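Local structure of 2-c-methyl-d-erythritol 4-phosphate cytidylyltransferase (2VSH) at residues A[110-115]-A[168-173]; A[114-119]-A[215-220]. The protein transfers the cytidylyl group of CTP to D-ribitol 5-phosphate, making the CDP-activated ribitol used for teichoic acid precursors in Streptococcus pneumoniae. All blocks are in the same frame, centred on the assembly; numbering follows the deposited sequence.

Interaction 1 (A[110-115]-A[168-173]); sequences VTHDSV and GQTPQT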
loop_
_atom_site.group_PDB
_atom_site.type_symbol
_atom_site.label_atom_id
_atom_site.label_comp_id
_atom_site.label_asym_id
_atom_site.label_seq_id
_atom_site.Cartn_x
_atom_site.Cartn_y
_atom_site.Cartn_z
ATOM N N VAL A 110 -22.937 1.710 -9.498
ATOM C CA VAL A 110 -21.728 2.257 -8.882
ATOM C C VAL A 110 -21.406 1.395 -7.659
ATOM O O VAL A 110 -22.022 1.562 -6.603
ATOM C CB VAL A 110 -21.904 3.766 -8.487
ATOM C CG1 VAL A 110 -20.617 4.335 -7.855
ATOM C CG2 VAL A 110 -22.284 4.624 -9.699
ATOM N N THR A 111 -20.460 0.457 -7.809
ATOM C CA THR A 111 -20.070 -0.440 -6.725
ATOM C C THR A 111 -18.992 0.181 -5.838
ATOM O O THR A 111 -18.098 0.872 -6.326
ATOM C CB THR A 111 -19.593 -1.853 -7.218
ATOM O OG1 THR A 111 -18.315 -1.749 -7.864
ATOM C CG2 THR A 111 -20.622 -2.494 -8.162
ATOM N N HIS A 112 -19.092 -0.056 -4.524
ATOM C CA HIS A 112 -18.219 0.620 -3.570
ATOM C C HIS A 112 -18.135 -0.173 -2.265
ATOM O O HIS A 112 -19.145 -0.704 -1.795
ATOM C CB HIS A 112 -18.738 2.053 -3.304
ATOM C CG HIS A 112 -17.826 2.881 -2.451
ATOM N ND1 HIS A 112 -16.587 3.305 -2.882
ATOM C CD2 HIS A 112 -17.967 3.348 -1.185
ATOM C CE1 HIS A 112 -16.011 4.015 -1.923
ATOM N NE2 HIS A 112 -16.820 4.042 -0.878
ATOM N N ASP A 113 -16.934 -0.250 -1.695
ATOM C CA ASP A 113 -16.696 -0.930 -0.407
ATOM C C ASP A 113 -17.458 -0.250 0.721
ATOM O O ASP A 113 -17.385 0.970 0.851
ATOM C CB ASP A 113 -15.211 -0.857 -0.038
ATOM C CG ASP A 113 -14.321 -1.656 -0.969
ATOM O OD1 ASP A 113 -14.777 -2.673 -1.536
ATOM O OD2 ASP A 113 -13.145 -1.270 -1.116
ATOM N N SER A 114 -18.116 -1.031 1.581
ATOM C CA SER A 114 -18.783 -0.472 2.772
ATOM C C SER A 114 -17.823 0.235 3.714
ATOM O O SER A 114 -18.217 1.185 4.386
ATOM C CB SER A 114 -19.521 -1.550 3.556
ATOM O OG SER A 114 -18.590 -2.495 4.033
ATOM N N VAL A 115 -16.577 -0.246 3.768
ATOM C CA VAL A 115 -15.564 0.296 4.691
ATOM C C VAL A 115 -14.723 1.429 4.102
ATOM O O VAL A 115 -13.629 1.748 4.593
ATOM C CB VAL A 115 -14.645 -0.804 5.249
ATOM C CG1 VAL A 115 -15.417 -1.690 6.235
ATOM C CG2 VAL A 115 -13.991 -1.618 4.092
ATOM N N GLY A 168 -5.490 0.854 -6.565
ATOM C CA GLY A 168 -6.894 0.650 -6.882
ATOM C C GLY A 168 -7.748 0.939 -5.678
ATOM O O GLY A 168 -7.464 0.471 -4.583
ATOM N N GLN A 169 -8.806 1.717 -5.887
ATOM C CA GLN A 169 -9.764 2.001 -4.838
ATOM C C GLN A 169 -11.133 1.586 -5.340
ATOM O O GLN A 169 -11.231 0.846 -6.308
ATOM C CB GLN A 169 -9.750 3.488 -4.481
ATOM C CG GLN A 169 -8.376 4.050 -4.102
ATOM C CD GLN A 169 -8.451 5.509 -3.642
ATOM O OE1 GLN A 169 -9.274 6.294 -4.128
ATOM N NE2 GLN A 169 -7.600 5.867 -2.688
ATOM N N THR A 170 -12.184 2.045 -4.668
ATOM C CA THR A 170 -13.527 2.009 -5.235
ATOM C C THR A 170 -14.096 3.434 -5.133
ATOM O O THR A 170 -13.575 4.227 -4.353
ATOM C CB THR A 170 -14.432 0.906 -4.612
ATOM O OG1 THR A 170 -14.862 1.264 -3.292
ATOM C CG2 THR A 170 -13.730 -0.471 -4.602
ATOM N N PRO A 171 -15.165 3.765 -5.893
ATOM C CA PRO A 171 -16.013 2.954 -6.798
ATOM C C PRO A 171 -15.392 2.231 -8.000
ATOM O O PRO A 171 -14.325 2.589 -8.504
ATOM C CB PRO A 171 -17.084 3.952 -7.278
ATOM C CG PRO A 171 -17.154 4.979 -6.239
ATOM C CD PRO A 171 -15.702 5.131 -5.761
ATOM N N GLN A 172 -16.098 1.188 -8.419
ATOM C CA GLN A 172 -15.920 0.544 -9.700
ATOM C C GLN A 172 -17.308 0.513 -10.330
ATOM O O GLN A 172 -18.266 0.005 -9.732
ATOM C CB GLN A 172 -15.346 -0.862 -9.524
ATOM C CG GLN A 172 -14.009 -0.867 -8.814
ATOM C CD GLN A 172 -13.365 -2.246 -8.686
ATOM O OE1 GLN A 172 -12.150 -2.373 -8.802
ATOM N NE2 GLN A 172 -14.169 -3.273 -8.431
ATOM N N THR A 173 -17.414 1.078 -11.529
ATOM C CA THR A 173 -18.708 1.416 -12.116
ATOM C C THR A 173 -18.860 0.822 -13.519
ATOM O O THR A 173 -17.935 0.853 -14.329
ATOM C CB THR A 173 -18.894 2.963 -12.139
ATOM O OG1 THR A 173 -18.797 3.451 -10.794
ATOM C CG2 THR A 173 -20.246 3.376 -12.739
#
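The carbonyl oxygen of Gln-172 is gripped twice: Gln-172 O accepts from Thr-111 N at 3.0 Å and from Thr-111 OG1 at 2.6 Å. The contact is the antiparallel junction in the mixed sheet of a GT-A-type nucleotidyltransferase fold, where strand 108-113, parallel to strand 3-9 on its other side, meets strand 165-175. The hydroxyl of Thr-111 lies between its own backbone N and carbonyl carbon (chi1 71°), and from there it reaches the same acceptor as the amide. The return bond, Gln-172 N to Thr-111 O, closes this hydrogen-bonded pair at 2.9 Å, and Pro-171 CA adds a CA-H...O contact to that oxygen.

Val-110 and Thr-173 form the neighbouring non-hydrogen-bonded pair. On their face of the sheet CG1 of Val-110 packs 3.6 Å from Pro-171 CB, the two side chains pointing the same way, while the hydroxyl of Thr-173 is bonded to Asn-127 of helix 121-133.

Ahead of Pro-171, which follows a cis peptide, the chain turns a corner at Thr-170 and side-chain bonding replaces the pairing. The imidazole of His-112 stands with ND1 3.5 Å from Pro-171 CD and is held at its other nitrogen, NE2, by the carbonyl of Arg-116. The carboxylate of Asp-113 forms salt bridges with Arg-86, which probably belongs to the CTP site, and with Arg-116. CG2 of Thr-170 comes 3.6 Å from Asp-113 OD2, the two side chains crossing at about a right angle, and Thr-170 OG1 accepts the backbone N-H of Asp-113 in a nearly straight bond (3.0 Å, 168°).

Interaction 2 (A[114-119]-A[215-220]); sequences SVRPFI and YSNLKI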
loop_
_atom_site.group_PDB
_atom_site.type_symbol
_atom_site.label_atom_id
_atom_site.label_comp_id
_atom_site.label_asym_id
_atom_site.label_seq_id
_atom_site.Cartn_x
_atom_site.Cartn_y
_atom_site.Cartn_z
ATOM N N SER A 114 -18.116 -1.031 1.581
ATOM C CA SER A 114 -18.783 -0.472 2.772
ATOM C C SER A 114 -17.823 0.235 3.714
ATOM O O SER A 114 -18.217 1.185 4.386
ATOM C CB SER A 114 -19.521 -1.550 3.556
ATOM O OG SER A 114 -18.590 -2.495 4.033
ATOM N N VAL A 115 -16.577 -0.246 3.768
ATOM C CA VAL A 115 -15.564 0.296 4.691
ATOM C C VAL A 115 -14.723 1.429 4.102
ATOM O O VAL A 115 -13.629 1.748 4.593
ATOM C CB VAL A 115 -14.645 -0.804 5.249
ATOM C CG1 VAL A 115 -15.417 -1.690 6.235
ATOM C CG2 VAL A 115 -13.991 -1.618 4.092
ATOM N N ARG A 116 -15.253 2.043 3.061
ATOM C CA ARG A 116 -14.679 3.259 2.502
ATOM C C ARG A 116 -15.644 4.439 2.718
ATOM O O ARG A 116 -16.272 4.902 1.768
ATOM C CB ARG A 116 -14.362 3.080 1.025
ATOM C CG ARG A 116 -13.077 2.289 0.749
ATOM C CD ARG A 116 -12.710 2.362 -0.722
ATOM N NE ARG A 116 -11.773 1.299 -1.093
ATOM C CZ ARG A 116 -10.450 1.431 -1.160
ATOM N NH1 ARG A 116 -9.868 2.581 -0.877
ATOM N NH2 ARG A 116 -9.700 0.395 -1.507
ATOM N N PRO A 117 -15.765 4.917 3.979
ATOM C CA PRO A 117 -16.759 5.970 4.273
ATOM C C PRO A 117 -16.393 7.375 3.776
ATOM O O PRO A 117 -17.247 8.281 3.849
ATOM C CB PRO A 117 -16.853 5.951 5.801
ATOM C CG PRO A 117 -15.533 5.435 6.263
ATOM C CD PRO A 117 -14.997 4.531 5.173
ATOM N N PHE A 118 -15.166 7.564 3.270
ATOM C CA PHE A 118 -14.712 8.914 2.901
ATOM C C PHE A 118 -14.845 9.222 1.415
ATOM O O PHE A 118 -14.252 10.185 0.916
ATOM C CB PHE A 118 -13.281 9.163 3.376
ATOM C CG PHE A 118 -13.114 8.980 4.855
ATOM C CD1 PHE A 118 -13.705 9.872 5.750
ATOM C CD2 PHE A 118 -12.376 7.916 5.355
ATOM C CE1 PHE A 118 -13.569 9.691 7.139
ATOM C CE2 PHE A 118 -12.226 7.733 6.743
ATOM C CZ PHE A 118 -12.817 8.628 7.623
ATOM N N ILE A 119 -15.641 8.411 0.723
ATOM C CA ILE A 119 -15.985 8.675 -0.672
ATOM C C ILE A 119 -16.729 10.005 -0.696
ATOM O O ILE A 119 -17.421 10.351 0.264
ATOM C CB ILE A 119 -16.861 7.520 -1.258
ATOM C CG1 ILE A 119 -17.164 7.736 -2.759
ATOM C CG2 ILE A 119 -18.120 7.292 -0.368
ATOM C CD1 ILE A 119 -18.031 6.661 -3.387
ATOM N N TYR A 215 -6.431 10.134 -1.636
ATOM C CA TYR A 215 -5.630 9.439 -0.633
ATOM C C TYR A 215 -6.413 9.231 0.663
ATOM O O TYR A 215 -6.216 8.243 1.370
ATOM C CB TYR A 215 -4.278 10.141 -0.429
ATOM C CG TYR A 215 -3.408 9.917 -1.639
ATOM C CD1 TYR A 215 -3.110 10.954 -2.518
ATOM C CD2 TYR A 215 -2.950 8.638 -1.949
ATOM C CE1 TYR A 215 -2.331 10.726 -3.665
ATOM C CE2 TYR A 215 -2.180 8.400 -3.085
ATOM C CZ TYR A 215 -1.875 9.437 -3.932
ATOM O OH TYR A 215 -1.115 9.171 -5.053
ATOM N N SER A 216 -7.337 10.146 0.924
ATOM C CA SER A 216 -8.246 10.075 2.067
ATOM C C SER A 216 -9.357 9.022 1.881
ATOM O O SER A 216 -10.022 8.673 2.845
ATOM C CB SER A 216 -8.883 11.453 2.306
ATOM O OG SER A 216 -9.687 11.797 1.182
ATOM N N ASN A 217 -9.556 8.520 0.659
ATOM C CA ASN A 217 -10.539 7.429 0.418
ATOM C C ASN A 217 -10.061 6.093 1.040
ATOM O O ASN A 217 -10.031 5.043 0.382
ATOM C CB ASN A 217 -10.854 7.307 -1.077
ATOM C CG ASN A 217 -12.010 6.341 -1.395
ATOM O OD1 ASN A 217 -12.881 6.066 -0.571
ATOM N ND2 ASN A 217 -12.030 5.864 -2.634
ATOM N N LEU A 218 -9.717 6.171 2.331
ATOM C CA LEU A 218 -9.218 5.054 3.132
ATOM C C LEU A 218 -10.174 3.858 3.157
ATOM O O LEU A 218 -11.382 4.028 3.274
ATOM C CB LEU A 218 -8.947 5.541 4.578
ATOM C CG LEU A 218 -8.497 4.569 5.682
ATOM C CD1 LEU A 218 -7.054 4.091 5.498
ATOM C CD2 LEU A 218 -8.638 5.195 7.063
ATOM N N LYS A 219 -9.609 2.658 3.042
ATOM C CA LYS A 219 -10.323 1.420 3.278
ATOM C C LYS A 219 -10.058 0.993 4.726
ATOM O O LYS A 219 -8.909 0.790 5.112
ATOM C CB LYS A 219 -9.864 0.338 2.301
ATOM C CG LYS A 219 -10.718 -0.907 2.343
ATOM C CD LYS A 219 -10.261 -1.966 1.351
ATOM C CE LYS A 219 -11.388 -2.953 1.124
ATOM N NZ LYS A 219 -10.911 -4.138 0.386
ATOM N N ILE A 220 -11.111 0.893 5.532
ATOM C CA ILE A 220 -10.923 0.586 6.955
ATOM C C ILE A 220 -10.919 -0.930 7.120
ATOM O O ILE A 220 -11.969 -1.551 7.205
ATOM C CB ILE A 220 -11.980 1.277 7.864
ATOM C CG1 ILE A 220 -11.964 2.790 7.633
ATOM C CG2 ILE A 220 -11.719 0.946 9.341
ATOM C CD1 ILE A 220 -13.185 3.534 8.166
HETATM O O HOH W 1 -11.243 -2.366 -2.191
HETATM O O HOH W 2 -13.073 5.944 2.298
HETATM O O HOH W 3 -11.975 10.809 -0.152
#
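Val-115 and Ile-220 are joined by the one direct backbone hydrogen bond, Ile-220 N to Val-115 O at 2.8 Å, where the loops after strands 108-113 and 208-212, both leaving the same end of the central sheet, run past each other. A side chain gives the second: extended from CG to NE, Arg-116 carries NH1 to 2.8 Å from the carbonyl oxygen of Asn-217, which lies in the guanidinium plane and is approached nearly along the C=O axis, though bent at the hydrogen (133°). NE forms a salt bridge with Asp-113, and the two bonds together fix the turn of the flat group. Leu-218 N closes an inverse gamma turn centred on Asn-217 by bonding Ser-216 O.

Water supplies the other polar links. One molecule accepts from Phe-118 N and donates to both Asn-217 OD1 and Leu-218 O; a second joins Phe-118 O to Ser-216 OG. A third accepts from Arg-116 NH2 and Lys-219 NZ, two like charges whose nitrogens stay 5.1 Å apart.

In the packing, CB of Lys-219 sits over the centre of one guanidinium face, 3.7 Å above its plane, and its CG touches Val-115 CG2. CD1 of Ile-220 meets the ring of Pro-117 at CG and CD, crossing it at about a right angle. Phe-118, in the type I turn from Arg-116 to Ile-119, presses CB to 3.3 Å from Ser-216 O, while Leu-218 CB lies near its ring atom CD2.

Around this seam, helix 223-232 receives Phe-118, Leu-218 and Ile-220, helix 33-42 takes Pro-117 and Ile-119, and strand 165-175 meets Arg-116 and Ile-119.

Overall arrangement
The first segments of interactions 1 and 2 overlap, sharing Ser-114 and Val-115, and the centres lie 9 Å apart. The first joins two strands near the middle of the protein; the second joins the loop after strand 108-113 to the loop after strand 208-212. Asn-217 bridges the two, its ND2 lying 2.8 Å from Thr-170 O and 3.2 Å from Gln-169 OE1, both probable hydrogen bonds, while Ile-119 CD1 packs 3.4 Å from Pro-171 CG. Lys-219 CE packs 3.3 Å from Asp-113 OD2, its NZ adding a long, weak ion pair. Ser-114 probably binds CTP; with Arg-86 beside Asp-113 and Lys-219, this is consistent with the junction bordering the nucleotide site.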